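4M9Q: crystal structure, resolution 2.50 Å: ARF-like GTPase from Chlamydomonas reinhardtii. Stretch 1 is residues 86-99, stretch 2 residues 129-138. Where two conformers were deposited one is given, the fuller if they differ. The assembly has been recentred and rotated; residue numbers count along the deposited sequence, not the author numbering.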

# COMPACT_ATOMS: atom_id res chain seq x y z
N ARG A 86 16.90 6.52 2.06
CA ARG A 86 16.33 5.31 1.52
C ARG A 86 15.43 5.56 0.33
O ARG A 86 14.82 4.62 -0.21
CB ARG A 86 15.61 4.56 2.62
CG ARG A 86 16.55 4.07 3.70
CD ARG A 86 16.64 2.55 3.71
NE ARG A 86 15.80 1.97 4.72
CZ ARG A 86 15.36 0.72 4.74
NH1 ARG A 86 15.68 -0.14 3.79
NH2 ARG A 86 14.57 0.35 5.74
N PHE A 87 15.34 6.81 -0.09
CA PHE A 87 14.44 7.16 -1.19
C PHE A 87 14.80 6.40 -2.43
O PHE A 87 13.92 5.95 -3.14
CB PHE A 87 14.43 8.65 -1.49
CG PHE A 87 13.60 9.48 -0.54
CD1 PHE A 87 12.89 8.91 0.54
CD2 PHE A 87 13.53 10.85 -0.71
CE1 PHE A 87 12.15 9.72 1.41
CE2 PHE A 87 12.81 11.65 0.18
CZ PHE A 87 12.11 11.07 1.23
N GLU A 88 16.08 6.24 -2.71
CA GLU A 88 16.46 5.60 -3.96
C GLU A 88 16.10 4.11 -3.96
O GLU A 88 15.65 3.62 -5.00
CB GLU A 88 17.93 5.81 -4.30
CG GLU A 88 18.25 5.52 -5.76
CD GLU A 88 17.88 6.67 -6.68
OE1 GLU A 88 17.37 7.68 -6.18
OE2 GLU A 88 18.11 6.57 -7.91
N GLU A 89 16.28 3.39 -2.84
CA GLU A 89 15.84 2.00 -2.83
C GLU A 89 14.31 1.88 -2.83
O GLU A 89 13.77 0.93 -3.40
CB GLU A 89 16.46 1.10 -1.76
CG GLU A 89 16.15 1.42 -0.34
CD GLU A 89 16.44 0.24 0.61
OE1 GLU A 89 16.04 -0.93 0.34
OE2 GLU A 89 17.07 0.49 1.66
N SER A 90 13.63 2.84 -2.23
CA SER A 90 12.19 2.81 -2.26
C SER A 90 11.74 3.03 -3.70
O SER A 90 10.81 2.37 -4.15
CB SER A 90 11.57 3.85 -1.31
OG SER A 90 10.21 3.54 -1.01
N LYS A 91 12.40 3.93 -4.41
CA LYS A 91 12.12 4.15 -5.82
C LYS A 91 12.33 2.86 -6.65
O LYS A 91 11.51 2.52 -7.52
CB LYS A 91 12.98 5.31 -6.34
CG LYS A 91 12.90 5.60 -7.83
CD LYS A 91 13.89 6.71 -8.23
CE LYS A 91 14.16 6.76 -9.72
NZ LYS A 91 15.40 7.49 -10.07
N MET A 92 13.43 2.14 -6.42
CA MET A 92 13.70 0.94 -7.20
C MET A 92 12.67 -0.12 -6.83
O MET A 92 12.23 -0.91 -7.66
CB MET A 92 15.11 0.41 -6.95
CG MET A 92 16.22 1.32 -7.43
SD MET A 92 17.87 0.56 -7.42
CE MET A 92 17.69 -0.84 -6.28
N THR A 93 12.26 -0.13 -5.57
CA THR A 93 11.34 -1.14 -5.09
C THR A 93 9.95 -0.93 -5.69
O THR A 93 9.27 -1.88 -6.13
CB THR A 93 11.28 -1.12 -3.57
OG1 THR A 93 12.55 -1.52 -3.05
CG2 THR A 93 10.30 -2.05 -3.09
N MET A 94 9.53 0.32 -5.74
CA MET A 94 8.27 0.64 -6.37
C MET A 94 8.34 0.35 -7.86
O MET A 94 7.42 -0.21 -8.42
CB MET A 94 7.87 2.09 -6.12
CG MET A 94 6.42 2.34 -6.52
SD MET A 94 5.75 3.87 -5.82
CE MET A 94 6.98 4.95 -6.49
N ALA A 95 9.45 0.71 -8.49
CA ALA A 95 9.61 0.43 -9.92
C ALA A 95 9.32 -1.07 -10.22
O ALA A 95 8.53 -1.39 -11.10
CB ALA A 95 11.02 0.82 -10.40
N GLU A 96 9.95 -1.96 -9.46
CA GLU A 96 9.73 -3.38 -9.60
C GLU A 96 8.24 -3.75 -9.54
O GLU A 96 7.76 -4.59 -10.32
CB GLU A 96 10.47 -4.15 -8.52
CG GLU A 96 11.82 -4.73 -8.95
CD GLU A 96 11.93 -6.22 -8.60
OE1 GLU A 96 11.34 -6.65 -7.57
OE2 GLU A 96 12.61 -6.95 -9.39
N VAL A 97 7.51 -3.15 -8.60
CA VAL A 97 6.11 -3.42 -8.46
C VAL A 97 5.40 -2.93 -9.71
O VAL A 97 4.62 -3.64 -10.32
CB VAL A 97 5.53 -2.71 -7.21
CG1 VAL A 97 4.01 -2.72 -7.26
CG2 VAL A 97 6.04 -3.36 -5.93
N LEU A 98 5.69 -1.71 -10.12
CA LEU A 98 5.02 -1.14 -11.29
C LEU A 98 5.30 -1.88 -12.61
O LEU A 98 4.41 -1.94 -13.46
CB LEU A 98 5.38 0.35 -11.44
CG LEU A 98 4.98 1.31 -10.31
CD1 LEU A 98 5.51 2.69 -10.70
CD2 LEU A 98 3.49 1.33 -10.02
N GLU A 99 6.51 -2.43 -12.75
CA GLU A 99 6.93 -3.17 -13.95
C GLU A 99 6.09 -4.43 -14.08
O GLU A 99 5.78 -4.88 -15.18
CB GLU A 99 8.41 -3.56 -13.86
CG GLU A 99 9.23 -3.29 -15.12
CD GLU A 99 10.13 -4.46 -15.53
OE1 GLU A 99 10.30 -4.67 -16.75
OE2 GLU A 99 10.66 -5.16 -14.63
N GLY A 129 11.66 11.95 -5.23
CA GLY A 129 12.44 10.86 -4.67
C GLY A 129 11.99 9.51 -5.18
O GLY A 129 12.81 8.64 -5.40
N LEU A 130 10.69 9.33 -5.38
CA LEU A 130 10.17 8.04 -5.88
C LEU A 130 10.08 8.01 -7.39
O LEU A 130 9.65 6.99 -7.98
CB LEU A 130 8.83 7.68 -5.28
CG LEU A 130 8.84 7.29 -3.81
CD1 LEU A 130 7.42 6.93 -3.43
CD2 LEU A 130 9.76 6.14 -3.53
N GLY A 131 10.54 9.09 -8.03
CA GLY A 131 10.62 9.13 -9.50
C GLY A 131 9.26 8.87 -10.14
O GLY A 131 9.12 8.06 -11.06
N LEU A 132 8.27 9.57 -9.61
CA LEU A 132 6.89 9.36 -9.95
C LEU A 132 6.51 10.22 -11.13
O LEU A 132 5.46 10.04 -11.73
CB LEU A 132 5.97 9.67 -8.74
CG LEU A 132 6.01 8.76 -7.49
CD1 LEU A 132 5.11 9.37 -6.42
CD2 LEU A 132 5.61 7.33 -7.77
N ALA A 133 7.37 11.16 -11.48
CA ALA A 133 7.14 11.94 -12.69
C ALA A 133 6.85 11.00 -13.90
O ALA A 133 6.11 11.37 -14.84
CB ALA A 133 8.33 12.84 -12.95
N THR A 134 7.41 9.78 -13.87
CA THR A 134 7.34 8.87 -15.03
C THR A 134 6.40 7.71 -14.80
O THR A 134 6.13 6.93 -15.72
CB THR A 134 8.72 8.28 -15.40
OG1 THR A 134 9.18 7.46 -14.33
CG2 THR A 134 9.72 9.37 -15.63
N CYS A 135 5.88 7.59 -13.59
CA CYS A 135 4.89 6.56 -13.26
C CYS A 135 3.60 6.79 -14.03
O CYS A 135 3.13 7.94 -14.11
CB CYS A 135 4.62 6.64 -11.77
SG CYS A 135 3.44 5.41 -11.15
N ARG A 136 3.03 5.74 -14.62
CA ARG A 136 1.75 5.87 -15.34
C ARG A 136 0.66 5.01 -14.72
O ARG A 136 -0.25 4.54 -15.41
CB ARG A 136 1.92 5.53 -16.80
CG ARG A 136 2.70 6.59 -17.57
CD ARG A 136 2.02 7.94 -17.48
NE ARG A 136 2.85 9.01 -17.99
CZ ARG A 136 3.78 9.65 -17.28
NH1 ARG A 136 4.00 9.33 -16.02
NH2 ARG A 136 4.48 10.62 -17.84
N ASN A 137 0.75 4.81 -13.41
CA ASN A 137 -0.34 4.32 -12.65
C ASN A 137 -0.85 5.53 -11.88
O ASN A 137 -0.06 6.31 -11.32
CB ASN A 137 0.13 3.29 -11.63
CG ASN A 137 0.42 1.95 -12.26
OD1 ASN A 137 1.40 1.83 -12.99
ND2 ASN A 137 -0.40 0.95 -11.97
N SER A 138 -2.16 5.70 -11.87
CA SER A 138 -2.75 6.80 -11.18
C SER A 138 -2.24 6.77 -9.73
O SER A 138 -2.12 5.71 -9.14
CB SER A 138 -4.26 6.71 -11.28
OG SER A 138 -4.83 7.66 -10.42
O HOH W 1 1.68 -0.67 -13.68

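Stretch 1 is helical from Phe87 through Glu99, its last residue. Stretch 2 leaves the last turn of another helix and continues without regular secondary structure. No direct hydrogen bond joins the two. They are held by side-chain packing and by one bridging water, and together they bury 466 Å². The residues of stretch 1 that make contact are Phe87, Ser90, Lys91, Met94 and Leu98, spaced three or four apart, so they line one side of the helix.

Gly129 comes first. Its CA lies 5.5 Å from the CA of Phe87, and it meets the Phe87 ring obliquely. An ideal CB on Gly129 would sit 2.7 Å from Phe87 CD2, which is a clash. The lack of a side chain therefore allows this close approach. Gly129 O also rests 3.5 Å from Lys91 CB.

Leu130 has the largest area covered by the other stretch. Its CA is 4.4 Å from the CA of Lys91, the shortest CA-to-CA distance between the stretches. The CA-to-CB bond points sideways, but the end of the side chain comes nearer the helix. Leu130 CD2 lies 3.6 Å from Ser90 OG, whose hydroxyl is hydrogen-bonded elsewhere in the structure. Leu130 CB packs 3.5 Å from Met94 CE, an apolar contact. Leu130 O is 3.5 Å from Lys91 CG, so the aliphatic part of the lysine covers the backbone here. The lysine amine leads away, and Lys91 NZ forms a salt bridge with Glu88 OE2 at 3.6 Å.

Gly131 is the first residue to leave helical geometry. Its phi is positive, at 58°, as part of a Schellman motif, and such a phi favours glycine. The packing adds a second constraint: an ideal CB would lie 2.9 Å from Lys91 CE, again a clash. Gly131 N is 4.1 Å from Lys91 CD.

The CA-to-CB bond of Leu132 points sideways, but the end of its side chain comes nearer the helix. Leu132 CD2 is only 3.0 Å from Met94 CE, a very tight apolar contact. The Met94 methyl thus touches both Leu130 and Leu132.

Ala133 and Thr134 do not touch stretch 1. The chain turns here, and Cys135 N donates to Leu132 O at 3.1 Å. Thr134 OG1 adds a weak hydrogen bond to Gly131 O at 3.3 Å.

The CA-to-CB bond of Cys135 points toward the helix. Its SG packs 3.4 Å from Leu98 CD1, and the same sulfur accepts a hydrogen bond from Asn137 N at 3.6 Å. The CA-to-CB bond of Arg136 points sideways, and the end of its side chain leads away from stretch 1. Its NH1 donates to Cys135 O at 2.5 Å and to Ala133 O at 3.2 Å, bracing the local backbone.

Asn137 closes the contact. Its OD1 lies 3.7 Å from Leu98 CD2. The water oxygen O of water 1 donates to Asn137 OD1 at 2.6 Å and to Leu98 O at 3.0 Å. It thereby links the side chain to the main-chain carbonyl of Leu98. Ser138 lies beyond reach.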